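Local structure of sensor protein (Bacteroides thetaiotaomicron, 2X7X) at residues A241-P246 with M271-V276; A194-I199 with G220-P225; A108-I113 with S140-E145; I113-G118 with F150-S155. The protein binds beta-D-fructose with this periplasmic domain of a hybrid two-component sensor, whose kinase part probably passes a signal on to transcription by phosphorelay. One frame throughout, in Å; residues are numbered along the deposited sequence.

Interaction 1 of 4, residues A241-P246 with M271-V276; sequences ATFIYP and MNTAVV. With FRU (beta-D-fructofuranose), chain E; PO4 (phosphate ion), chain D.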
# COMPACT_ATOMS: atom_id res chain seq x y z
N ALA A 241 1.63 -11.41 -12.84
CA ALA A 241 1.42 -9.97 -12.81
C ALA A 241 -0.05 -9.64 -12.97
O ALA A 241 -0.81 -10.40 -13.56
CB ALA A 241 2.26 -9.26 -13.89
N THR A 242 -0.44 -8.50 -12.43
CA THR A 242 -1.75 -7.94 -12.69
C THR A 242 -1.68 -6.41 -12.60
O THR A 242 -0.78 -5.87 -11.99
CB THR A 242 -2.85 -8.54 -11.77
OG1 THR A 242 -4.13 -8.03 -12.17
CG2 THR A 242 -2.58 -8.21 -10.29
N PHE A 243 -2.62 -5.73 -13.26
CA PHE A 243 -2.58 -4.27 -13.33
C PHE A 243 -3.71 -3.67 -12.55
O PHE A 243 -4.84 -4.18 -12.59
CB PHE A 243 -2.59 -3.80 -14.78
CG PHE A 243 -1.29 -4.02 -15.47
CD1 PHE A 243 -0.36 -3.00 -15.55
CD2 PHE A 243 -0.97 -5.28 -15.98
CE1 PHE A 243 0.87 -3.21 -16.16
CE2 PHE A 243 0.24 -5.51 -16.59
CZ PHE A 243 1.17 -4.48 -16.70
N ILE A 244 -3.41 -2.62 -11.80
CA ILE A 244 -4.40 -1.93 -11.00
C ILE A 244 -5.47 -1.34 -11.89
O ILE A 244 -5.17 -0.51 -12.75
CB ILE A 244 -3.77 -0.82 -10.13
CG1 ILE A 244 -2.94 -1.45 -9.00
CG2 ILE A 244 -4.85 0.14 -9.59
CD1 ILE A 244 -2.38 -0.44 -8.01
N TYR A 245 -6.70 -1.81 -11.74
CA TYR A 245 -7.84 -1.16 -12.37
C TYR A 245 -8.66 -0.51 -11.27
O TYR A 245 -9.45 -1.18 -10.58
CB TYR A 245 -8.67 -2.13 -13.21
CG TYR A 245 -9.66 -1.42 -14.11
CD1 TYR A 245 -9.21 -0.47 -15.06
CD2 TYR A 245 -11.02 -1.67 -14.03
CE1 TYR A 245 -10.11 0.20 -15.90
CE2 TYR A 245 -11.92 -1.01 -14.87
CZ TYR A 245 -11.46 -0.07 -15.80
OH TYR A 245 -12.33 0.59 -16.65
N PRO A 246 -8.44 0.80 -11.06
CA PRO A 246 -8.90 1.46 -9.83
C PRO A 246 -10.40 1.73 -9.82
O PRO A 246 -10.99 2.11 -10.83
CB PRO A 246 -8.12 2.78 -9.81
CG PRO A 246 -7.82 3.07 -11.27
CD PRO A 246 -7.72 1.71 -11.96
N MET A 271 -7.83 8.14 -14.69
CA MET A 271 -7.12 7.56 -13.54
C MET A 271 -5.96 6.66 -13.99
O MET A 271 -5.95 6.14 -15.10
CB MET A 271 -8.08 6.79 -12.64
CG MET A 271 -9.33 7.58 -12.29
SD MET A 271 -10.44 6.77 -11.11
CE MET A 271 -11.35 5.57 -12.10
N ASN A 272 -4.98 6.48 -13.11
CA ASN A 272 -3.76 5.76 -13.48
C ASN A 272 -3.80 4.29 -13.09
O ASN A 272 -4.56 3.88 -12.20
CB ASN A 272 -2.52 6.42 -12.87
CG ASN A 272 -2.43 7.90 -13.20
OD1 ASN A 272 -2.41 8.28 -14.38
ND2 ASN A 272 -2.40 8.74 -12.16
N THR A 273 -2.96 3.52 -13.76
CA THR A 273 -2.74 2.13 -13.40
C THR A 273 -1.31 1.94 -12.86
O THR A 273 -0.51 2.88 -12.84
CB THR A 273 -3.03 1.19 -14.60
OG1 THR A 273 -2.89 -0.18 -14.20
CG2 THR A 273 -2.10 1.49 -15.77
N ALA A 274 -1.02 0.73 -12.39
CA ALA A 274 0.34 0.29 -12.07
C ALA A 274 0.38 -1.22 -12.12
O ALA A 274 -0.64 -1.88 -11.87
CB ALA A 274 0.77 0.78 -10.70
N VAL A 275 1.54 -1.76 -12.45
CA VAL A 275 1.74 -3.19 -12.42
C VAL A 275 1.93 -3.66 -10.98
O VAL A 275 2.53 -2.95 -10.15
CB VAL A 275 2.93 -3.61 -13.31
CG1 VAL A 275 4.28 -3.27 -12.65
CG2 VAL A 275 2.86 -5.08 -13.67
N VAL A 276 1.39 -4.83 -10.68
CA VAL A 276 1.58 -5.49 -9.41
C VAL A 276 2.11 -6.89 -9.67
O VAL A 276 1.48 -7.66 -10.38
CB VAL A 276 0.26 -5.62 -8.63
CG1 VAL A 276 0.45 -6.44 -7.35
CG2 VAL A 276 -0.31 -4.24 -8.32
C1 FRU E . -15.86 -5.63 -12.82
C2 FRU E . -15.08 -5.97 -14.07
C3 FRU E . -13.57 -5.97 -13.83
C4 FRU E . -13.05 -5.36 -15.11
C5 FRU E . -14.10 -4.29 -15.38
C6 FRU E . -14.20 -3.84 -16.84
O1 FRU E . -17.23 -5.99 -12.99
O2 FRU E . -15.55 -7.23 -14.57
O3 FRU E . -13.05 -7.27 -13.54
O4 FRU E . -11.72 -4.82 -14.97
O5 FRU E . -15.32 -4.96 -15.04
O6 FRU E . -15.15 -2.75 -16.93
P PO4 D . 4.24 1.07 -13.05
O1 PO4 D . 4.93 1.71 -14.22
O2 PO4 D . 5.27 0.59 -12.05
O3 PO4 D . 3.36 2.08 -12.37
O4 PO4 D . 3.39 -0.09 -13.53

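Interaction 2 of 4, residues A194-I199 with G220-P225; sequences AHNDRI and GIDALP. With FRU (beta-D-fructofuranose), chain E.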
# COMPACT_ATOMS: atom_id res chain seq x y z
N ALA A 194 -5.13 -12.45 -19.55
CA ALA A 194 -6.52 -12.50 -19.13
C ALA A 194 -6.97 -11.08 -18.82
O ALA A 194 -6.26 -10.34 -18.15
CB ALA A 194 -6.64 -13.37 -17.89
N HIS A 195 -8.15 -10.71 -19.32
CA HIS A 195 -8.64 -9.32 -19.18
C HIS A 195 -9.04 -8.95 -17.76
O HIS A 195 -9.13 -7.77 -17.44
CB HIS A 195 -9.78 -9.02 -20.17
CG HIS A 195 -9.32 -8.77 -21.58
ND1 HIS A 195 -10.09 -8.08 -22.51
CD2 HIS A 195 -8.17 -9.11 -22.22
CE1 HIS A 195 -9.43 -8.01 -23.65
NE2 HIS A 195 -8.27 -8.64 -23.51
N ASN A 196 -9.29 -9.93 -16.90
CA ASN A 196 -9.39 -9.63 -15.48
C ASN A 196 -8.89 -10.74 -14.58
O ASN A 196 -8.55 -11.83 -15.05
CB ASN A 196 -10.79 -9.13 -15.08
CG ASN A 196 -11.84 -10.24 -15.01
OD1 ASN A 196 -11.58 -11.43 -15.29
ND2 ASN A 196 -13.04 -9.85 -14.61
N ASP A 197 -8.89 -10.46 -13.28
CA ASP A 197 -8.39 -11.37 -12.25
C ASP A 197 -9.41 -12.43 -11.88
O ASP A 197 -9.21 -13.14 -10.91
CB ASP A 197 -8.02 -10.60 -10.98
CG ASP A 197 -6.87 -9.64 -11.18
OD1 ASP A 197 -6.07 -9.81 -12.13
OD2 ASP A 197 -6.74 -8.71 -10.37
N ARG A 198 -10.52 -12.50 -12.62
CA ARG A 198 -11.46 -13.60 -12.47
C ARG A 198 -11.27 -14.59 -13.65
O ARG A 198 -11.28 -15.81 -13.46
CB ARG A 198 -12.90 -13.10 -12.40
CG ARG A 198 -13.25 -12.35 -11.11
CD ARG A 198 -14.77 -12.08 -10.95
NE ARG A 198 -15.40 -11.45 -12.14
CZ ARG A 198 -15.27 -10.17 -12.48
NH1 ARG A 198 -14.52 -9.33 -11.76
NH2 ARG A 198 -15.89 -9.73 -13.57
N ILE A 199 -11.07 -14.05 -14.85
CA ILE A 199 -10.63 -14.86 -15.97
C ILE A 199 -9.34 -15.62 -15.62
O ILE A 199 -9.22 -16.83 -15.85
CB ILE A 199 -10.47 -14.00 -17.24
CG1 ILE A 199 -11.85 -13.55 -17.75
CG2 ILE A 199 -9.77 -14.74 -18.33
CD1 ILE A 199 -11.86 -12.30 -18.61
N GLY A 220 -3.14 -10.74 -15.49
CA GLY A 220 -4.53 -10.33 -15.36
C GLY A 220 -4.65 -8.84 -15.13
O GLY A 220 -3.64 -8.13 -15.15
N ILE A 221 -5.87 -8.36 -14.93
CA ILE A 221 -6.11 -6.94 -14.67
C ILE A 221 -7.09 -6.83 -13.51
O ILE A 221 -7.99 -7.66 -13.39
CB ILE A 221 -6.66 -6.21 -15.91
CG1 ILE A 221 -5.69 -6.33 -17.09
CG2 ILE A 221 -6.90 -4.74 -15.61
CD1 ILE A 221 -6.27 -5.96 -18.44
N ASP A 222 -6.88 -5.83 -12.65
CA ASP A 222 -7.81 -5.39 -11.60
C ASP A 222 -7.03 -5.12 -10.33
O ASP A 222 -7.11 -4.02 -9.77
CB ASP A 222 -8.94 -6.39 -11.32
CG ASP A 222 -10.13 -6.24 -12.28
OD1 ASP A 222 -10.28 -5.20 -12.95
OD2 ASP A 222 -10.93 -7.19 -12.36
N ALA A 223 -6.27 -6.13 -9.89
CA ALA A 223 -5.39 -6.03 -8.70
C ALA A 223 -6.09 -5.59 -7.41
O ALA A 223 -5.59 -4.73 -6.70
CB ALA A 223 -4.19 -5.11 -9.00
N LEU A 224 -7.24 -6.19 -7.11
CA LEU A 224 -7.95 -5.91 -5.84
C LEU A 224 -7.24 -6.57 -4.66
O LEU A 224 -6.65 -7.64 -4.81
CB LEU A 224 -9.39 -6.44 -5.90
CG LEU A 224 -10.41 -5.83 -6.86
CD1 LEU A 224 -11.69 -6.67 -6.94
CD2 LEU A 224 -10.73 -4.40 -6.46
N PRO A 225 -7.30 -5.94 -3.48
CA PRO A 225 -6.87 -6.60 -2.23
C PRO A 225 -7.98 -7.52 -1.73
O PRO A 225 -9.03 -7.57 -2.34
CB PRO A 225 -6.70 -5.43 -1.26
CG PRO A 225 -7.63 -4.36 -1.77
CD PRO A 225 -7.67 -4.52 -3.27
C1 FRU E . -15.86 -5.63 -12.82
C2 FRU E . -15.08 -5.97 -14.07
C3 FRU E . -13.57 -5.97 -13.83
C4 FRU E . -13.05 -5.36 -15.11
C5 FRU E . -14.10 -4.29 -15.38
C6 FRU E . -14.20 -3.84 -16.84
O1 FRU E . -17.23 -5.99 -12.99
O2 FRU E . -15.55 -7.23 -14.57
O3 FRU E . -13.05 -7.27 -13.54
O4 FRU E . -11.72 -4.82 -14.97
O5 FRU E . -15.32 -4.96 -15.04
O6 FRU E . -15.15 -2.75 -16.93
O HOH W 1 -8.13 -8.54 -8.34

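Interaction 3 of 4, residues A108-I113 with S140-E145; sequences ADNYEI and STPAME. With FRU (beta-D-fructofuranose), chain E.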
# COMPACT_ATOMS: atom_id res chain seq x y z
N ALA A 108 -10.08 4.66 -15.86
CA ALA A 108 -8.68 4.47 -16.17
C ALA A 108 -8.53 4.11 -17.65
O ALA A 108 -9.46 3.55 -18.23
CB ALA A 108 -8.11 3.39 -15.30
N ASP A 109 -7.39 4.43 -18.26
CA ASP A 109 -7.21 4.17 -19.70
C ASP A 109 -6.97 2.69 -20.02
O ASP A 109 -5.88 2.16 -19.78
CB ASP A 109 -6.09 5.03 -20.30
CG ASP A 109 -6.08 5.00 -21.82
OD1 ASP A 109 -5.42 5.88 -22.42
OD2 ASP A 109 -6.74 4.13 -22.43
N ASN A 110 -7.98 2.05 -20.58
CA ASN A 110 -7.89 0.62 -20.84
C ASN A 110 -6.93 0.28 -21.96
O ASN A 110 -6.34 -0.80 -21.96
CB ASN A 110 -9.29 0.01 -21.04
CG ASN A 110 -10.04 -0.15 -19.73
OD1 ASN A 110 -9.79 -1.07 -18.96
ND2 ASN A 110 -10.95 0.77 -19.45
N TYR A 111 -6.75 1.21 -22.90
CA TYR A 111 -5.85 0.99 -24.02
C TYR A 111 -4.41 0.93 -23.49
O TYR A 111 -3.65 0.02 -23.83
CB TYR A 111 -6.00 2.10 -25.05
CG TYR A 111 -5.21 1.92 -26.33
CD1 TYR A 111 -3.88 2.33 -26.42
CD2 TYR A 111 -5.80 1.37 -27.46
CE1 TYR A 111 -3.15 2.17 -27.60
CE2 TYR A 111 -5.07 1.22 -28.65
CZ TYR A 111 -3.76 1.62 -28.70
OH TYR A 111 -3.05 1.48 -29.87
N GLU A 112 -4.07 1.89 -22.65
CA GLU A 112 -2.76 1.95 -22.04
C GLU A 112 -2.45 0.75 -21.16
O GLU A 112 -1.32 0.29 -21.09
CB GLU A 112 -2.59 3.25 -21.26
CG GLU A 112 -2.19 4.41 -22.16
CD GLU A 112 -0.93 4.10 -22.99
OE1 GLU A 112 -0.94 4.42 -24.20
OE2 GLU A 112 0.04 3.53 -22.42
N ILE A 113 -3.48 0.24 -20.47
CA ILE A 113 -3.33 -1.00 -19.70
C ILE A 113 -2.98 -2.18 -20.60
O ILE A 113 -2.06 -2.93 -20.30
CB ILE A 113 -4.57 -1.28 -18.81
CG1 ILE A 113 -4.62 -0.25 -17.70
CG2 ILE A 113 -4.50 -2.66 -18.21
CD1 ILE A 113 -5.93 -0.19 -16.99
N SER A 140 -17.98 -4.60 -24.85
CA SER A 140 -17.70 -3.63 -23.79
C SER A 140 -16.42 -2.87 -24.15
O SER A 140 -15.52 -3.44 -24.76
CB SER A 140 -17.56 -4.31 -22.42
OG SER A 140 -16.49 -5.24 -22.39
N THR A 141 -16.34 -1.59 -23.77
CA THR A 141 -15.17 -0.80 -24.20
C THR A 141 -13.86 -1.21 -23.52
O THR A 141 -12.79 -1.07 -24.13
CB THR A 141 -15.39 0.76 -24.16
OG1 THR A 141 -15.57 1.22 -22.82
CG2 THR A 141 -16.59 1.16 -25.02
N PRO A 142 -13.91 -1.73 -22.26
CA PRO A 142 -12.62 -2.18 -21.76
C PRO A 142 -12.08 -3.40 -22.51
O PRO A 142 -10.91 -3.41 -22.84
CB PRO A 142 -12.89 -2.45 -20.28
CG PRO A 142 -14.06 -1.59 -19.96
CD PRO A 142 -14.91 -1.64 -21.18
N ALA A 143 -12.91 -4.39 -22.83
CA ALA A 143 -12.42 -5.54 -23.61
C ALA A 143 -11.82 -5.12 -24.96
O ALA A 143 -10.77 -5.62 -25.36
CB ALA A 143 -13.51 -6.58 -23.82
N MET A 144 -12.50 -4.22 -25.66
CA MET A 144 -12.03 -3.69 -26.93
C MET A 144 -10.63 -3.10 -26.79
O MET A 144 -9.70 -3.50 -27.50
CB MET A 144 -12.98 -2.60 -27.45
CG MET A 144 -14.28 -3.09 -28.08
SD MET A 144 -15.49 -1.75 -28.32
CE MET A 144 -16.90 -2.78 -28.75
N GLU A 145 -10.51 -2.13 -25.88
CA GLU A 145 -9.27 -1.40 -25.68
C GLU A 145 -8.18 -2.29 -25.09
O GLU A 145 -7.05 -2.29 -25.60
CB GLU A 145 -9.50 -0.14 -24.84
CG GLU A 145 -10.22 0.94 -25.61
CD GLU A 145 -10.86 2.01 -24.74
OE1 GLU A 145 -10.32 2.32 -23.65
OE2 GLU A 145 -11.91 2.54 -25.16
C1 FRU E . -15.86 -5.63 -12.82
C2 FRU E . -15.08 -5.97 -14.07
C3 FRU E . -13.57 -5.97 -13.83
C4 FRU E . -13.05 -5.36 -15.11
C5 FRU E . -14.10 -4.29 -15.38
C6 FRU E . -14.20 -3.84 -16.84
O1 FRU E . -17.23 -5.99 -12.99
O2 FRU E . -15.55 -7.23 -14.57
O3 FRU E . -13.05 -7.27 -13.54
O4 FRU E . -11.72 -4.82 -14.97
O5 FRU E . -15.32 -4.96 -15.04
O6 FRU E . -15.15 -2.75 -16.93
O HOH W 2 -11.12 3.24 -21.46

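Interaction 4 of 4, residues I113-G118 with F150-S155; sequences IGRSVG and FMAAIS. With K (potassium ion), chain G.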
# COMPACT_ATOMS: atom_id res chain seq x y z
N ILE A 113 -3.48 0.24 -20.47
CA ILE A 113 -3.33 -1.00 -19.70
C ILE A 113 -2.98 -2.18 -20.60
O ILE A 113 -2.06 -2.93 -20.30
CB ILE A 113 -4.57 -1.28 -18.81
CG1 ILE A 113 -4.62 -0.25 -17.70
CG2 ILE A 113 -4.50 -2.66 -18.21
CD1 ILE A 113 -5.93 -0.19 -16.99
N GLY A 114 -3.66 -2.29 -21.73
CA GLY A 114 -3.38 -3.34 -22.70
C GLY A 114 -1.95 -3.22 -23.16
O GLY A 114 -1.19 -4.21 -23.18
N ARG A 115 -1.57 -2.00 -23.52
CA ARG A 115 -0.23 -1.69 -23.96
C ARG A 115 0.78 -2.15 -22.92
O ARG A 115 1.70 -2.89 -23.25
CB ARG A 115 -0.11 -0.20 -24.18
CG ARG A 115 1.02 0.22 -25.07
CD ARG A 115 1.48 1.61 -24.65
NE ARG A 115 2.26 2.24 -25.70
CZ ARG A 115 1.75 2.60 -26.88
NH1 ARG A 115 2.52 3.18 -27.79
NH2 ARG A 115 0.46 2.37 -27.13
N SER A 116 0.57 -1.73 -21.67
CA SER A 116 1.39 -2.19 -20.54
C SER A 116 1.45 -3.71 -20.40
O SER A 116 2.51 -4.26 -20.07
CB SER A 116 0.84 -1.62 -19.25
OG SER A 116 1.01 -0.24 -19.19
N VAL A 117 0.32 -4.39 -20.62
CA VAL A 117 0.28 -5.83 -20.51
C VAL A 117 1.15 -6.44 -21.60
O VAL A 117 1.95 -7.33 -21.34
CB VAL A 117 -1.14 -6.37 -20.62
CG1 VAL A 117 -1.14 -7.84 -21.00
CG2 VAL A 117 -1.85 -6.18 -19.34
N GLY A 118 0.99 -5.97 -22.84
CA GLY A 118 1.83 -6.45 -23.94
C GLY A 118 3.31 -6.22 -23.69
O GLY A 118 4.12 -7.10 -23.96
N PHE A 150 -2.92 -3.95 -26.40
CA PHE A 150 -2.06 -5.10 -26.34
C PHE A 150 -1.51 -5.46 -27.71
O PHE A 150 -0.35 -5.85 -27.83
CB PHE A 150 -2.83 -6.27 -25.74
CG PHE A 150 -2.22 -7.60 -26.00
CD1 PHE A 150 -1.09 -8.01 -25.32
CD2 PHE A 150 -2.80 -8.46 -26.92
CE1 PHE A 150 -0.54 -9.24 -25.54
CE2 PHE A 150 -2.25 -9.71 -27.17
CZ PHE A 150 -1.12 -10.10 -26.48
N MET A 151 -2.35 -5.36 -28.74
CA MET A 151 -1.91 -5.59 -30.12
C MET A 151 -0.92 -4.52 -30.56
O MET A 151 0.05 -4.81 -31.28
CB MET A 151 -3.08 -5.67 -31.10
CG MET A 151 -3.96 -6.92 -30.94
SD MET A 151 -3.09 -8.51 -30.84
CE MET A 151 -3.03 -9.02 -32.56
N ALA A 152 -1.13 -3.28 -30.11
CA ALA A 152 -0.24 -2.19 -30.50
C ALA A 152 1.18 -2.45 -29.97
O ALA A 152 2.16 -2.29 -30.70
CB ALA A 152 -0.78 -0.84 -30.01
N ALA A 153 1.25 -2.86 -28.71
CA ALA A 153 2.51 -3.14 -28.04
C ALA A 153 3.26 -4.28 -28.70
O ALA A 153 4.44 -4.15 -29.01
CB ALA A 153 2.28 -3.44 -26.56
N ILE A 154 2.59 -5.40 -28.92
CA ILE A 154 3.30 -6.59 -29.38
C ILE A 154 3.58 -6.59 -30.87
O ILE A 154 4.25 -7.50 -31.38
CB ILE A 154 2.63 -7.91 -28.93
CG1 ILE A 154 1.33 -8.14 -29.69
CG2 ILE A 154 2.43 -7.93 -27.42
CD1 ILE A 154 0.98 -9.60 -29.88
N SER A 155 3.09 -5.57 -31.58
CA SER A 155 3.42 -5.41 -33.01
C SER A 155 4.89 -5.06 -33.16
O SER A 155 5.51 -5.42 -34.15
CB SER A 155 2.55 -4.35 -33.68
OG SER A 155 2.64 -3.11 -32.99
K K G . 4.05 -9.55 -33.14
O HOH W 3 1.39 -9.45 -33.45
O HOH W 4 5.43 -7.66 -34.96

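Interaction 1 of 4, residues A241-P246 with M271-V276
Phe243 and Val275 pair across two antiparallel strands in the mixed sheet of a two-lobed periplasmic binding protein fold, where both segments cross between the lobes. They form a non-hydrogen-bonded pair and meet obliquely: Val275 CG2 rests over one face of the phenyl ring, 3.9 Å from its centroid and displaced toward the rim, a CH-pi contact. Val275 holds CG2 anti to its backbone N, which places the methyl over CZ and CE1. Ser116 and Val117 of helix 110-124 also touch the ring. An alanine in place of Phe243 would probably leave Val275 CG2 without the ring beneath it and open a gap toward helix 110-124.

On the other face of the sheet, Thr242 and Val276 lie side by side and point the same way, with Thr242 CG2 near Val276 CB and Thr242 OG1 hydrogen-bonded to Asp197 OD1. Their backbones form two hydrogen bonds, Thr242 N to Val276 O at 2.9 Å and Val276 N to Thr242 O at 2.7 Å. Val276 CG2 also reaches Ile244 CG1 at 3.9 Å. One step on, Ile244 N donates to Ala274 O at 2.9 Å. Past the ladder, Pro246 and Met271 slide by one another in opposite directions, CG of the proline 4.0 Å from CB of the methionine. The CB of Tyr245 points away from 271-276, and its ring, through CD2, approaches fructose O4. A side chain supplies the last bond: Thr273 OG1, anti to its backbone N (chi1 -177°), donates to Ile244 O at 2.7 Å, tilted 23° from the carbonyl plane.

Interaction 2 of 4, residues A194-I199 with G220-P225
Asp197 reaches from the loop after strand 191-194 to the backbone of Ile221 and Ala223, joining two loops at the carboxyl ends of parallel strands that line the fructose pocket. Its CB lies 3.8 Å from Ile221 O, and CG follows beside the same carbonyl, anti to its own carbonyl carbon (chi1 -65°). The carboxylate then divides its work. OD1 takes a hydrogen bond from Thr242 OG1 in the next strand. OD2 accepts from Ala223 N at 2.7 Å on its syn side, 21° out of the carboxylate plane, and from a water that in turn accepts from Leu224 N. OD2 also packs on Asp222 CB; the two side chains slide past each other in opposite directions, their carboxylate planes 83° apart. An alanine at Asp197 would probably leave Ala223 N and Thr242 OG1 without their acceptor and let the loop carrying Asp222 shift.

That loop matters because Asp222 OD1 accepts from fructose O4. From the other loop, Asn196 ND2 donates to fructose O3 at 2.8 Å and Arg198 NH2 to fructose O2 at 2.7 Å. Asn196 is held by an Asx motif, its OD1 accepting from Ile199 N at 2.7 Å. Fructose O3 gives its hydrogen to Asp222 OD2 and receives from Asn196 ND2, with a weak further bond from Arg198 NH1, a pattern consistent with selection of a hydroxyl here.

Interaction 3 of 4, residues A108-I113 with S140-E145
At the edge of the fructose pocket, Asn110 and Pro142 lie side by side, pointing the same way, where helices 110-124 and 141-155 both begin. Pro142 CB sits 3.6 Å from Asn110 OD1, while the next ring atom, Pro142 CG, approaches fructose O6 at 3.4 Å. Asn110 is polar on both branches: OD1 accepts from Arg146 NE, a residue of the sugar site, and ND2 bonds to Tyr245 OH.

One turn along, Glu145 fits against the first turn of helix 110-124, its CB 3.6 Å from Tyr111 N. Its CD stands anti to CA (chi2 162°), leading the carboxylate along that turn, where OE1 lies 3.6 Å from Asn110 CB. A water links the two segments, donating to Glu145 OE1 at 2.5 Å and accepting from Asn110 ND2 at 3.2 Å. Asp109 is the N-cap of helix 110-124; its OD2 takes Tyr111 N at 3.0 Å from above the carboxylate plane.

Asp109 OD2 and Glu145 OE1 come within 4.2 Å, their carboxylate planes perpendicular. The repulsion between these like charges is probably eased by the helix N terminus that Asp109 caps and by Lys96, which forms a salt bridge with Glu145 OE2.

Interaction 4 of 4, residues I113-G118 with F150-S155
Gly114 and Gly118, one turn apart on helix 110-124, present bare backbone to Phe150, Ala153 and Ile154 of helix 141-155, a GxxxG type of close helix pairing. The first shell is largely backbone against side chain. Phe150 CA makes a CA-H...O contact with Gly114 O at 3.4 Å. The phenyl ring of Phe150, its CG anti to the backbone N (chi1 162°), turns its edge to helix 110-124, with CD1 3.6 Å from Gly118 CA. Ala153 CB settles on Arg115 O at 3.4 Å, and Ile154 CG2 meets Gly118 CA at 3.8 Å. A side chain at Gly118 would point toward helix 141-155, and its absence is consistent with the close spacing: the segment axes approach to 7.1 Å and run 37° apart in direction.

Arg115 CG passes Ala153 CB, and its extended chain carries the guanidinium toward Ala152 CB. Further out, Phe150 meets the ring of Tyr193 and touches strand 128-135, while Ile113 packs on Ile221.

Ile154 O binds a potassium ion at 2.7 Å; two waters and the carbonyl oxygens of Phe157 and Ile160 complete the ligands found. The partial negative charge of such backbone carbonyl oxygens is likely to favour a cation. Ile154 thus packs on Gly118 through its CG2 and binds the ion through its backbone oxygen.

In the fold
From the N terminus, the chain leaves strand 104-108 of the first lobe and enters helix 110-124 of the second. Interactions 3 and 4 both join that helix to helix 141-155, bridging strand 128-135; their segments alternate along the chain, so the loops they close cross, sharing Ile113. Interaction 2 follows in series, closing the stretch between strands 191-194 and 217-220 round helix 199-209. Interaction 1 comes last, closing the excursion into the first lobe through helix 249-260. Nothing nests. Phe243 with Asp222 connects interactions 1 and 2, while Thr273, packed on Ile113, joins interaction 1 to 3 and 4; interactions 1, 2 and 3 all touch the fructose.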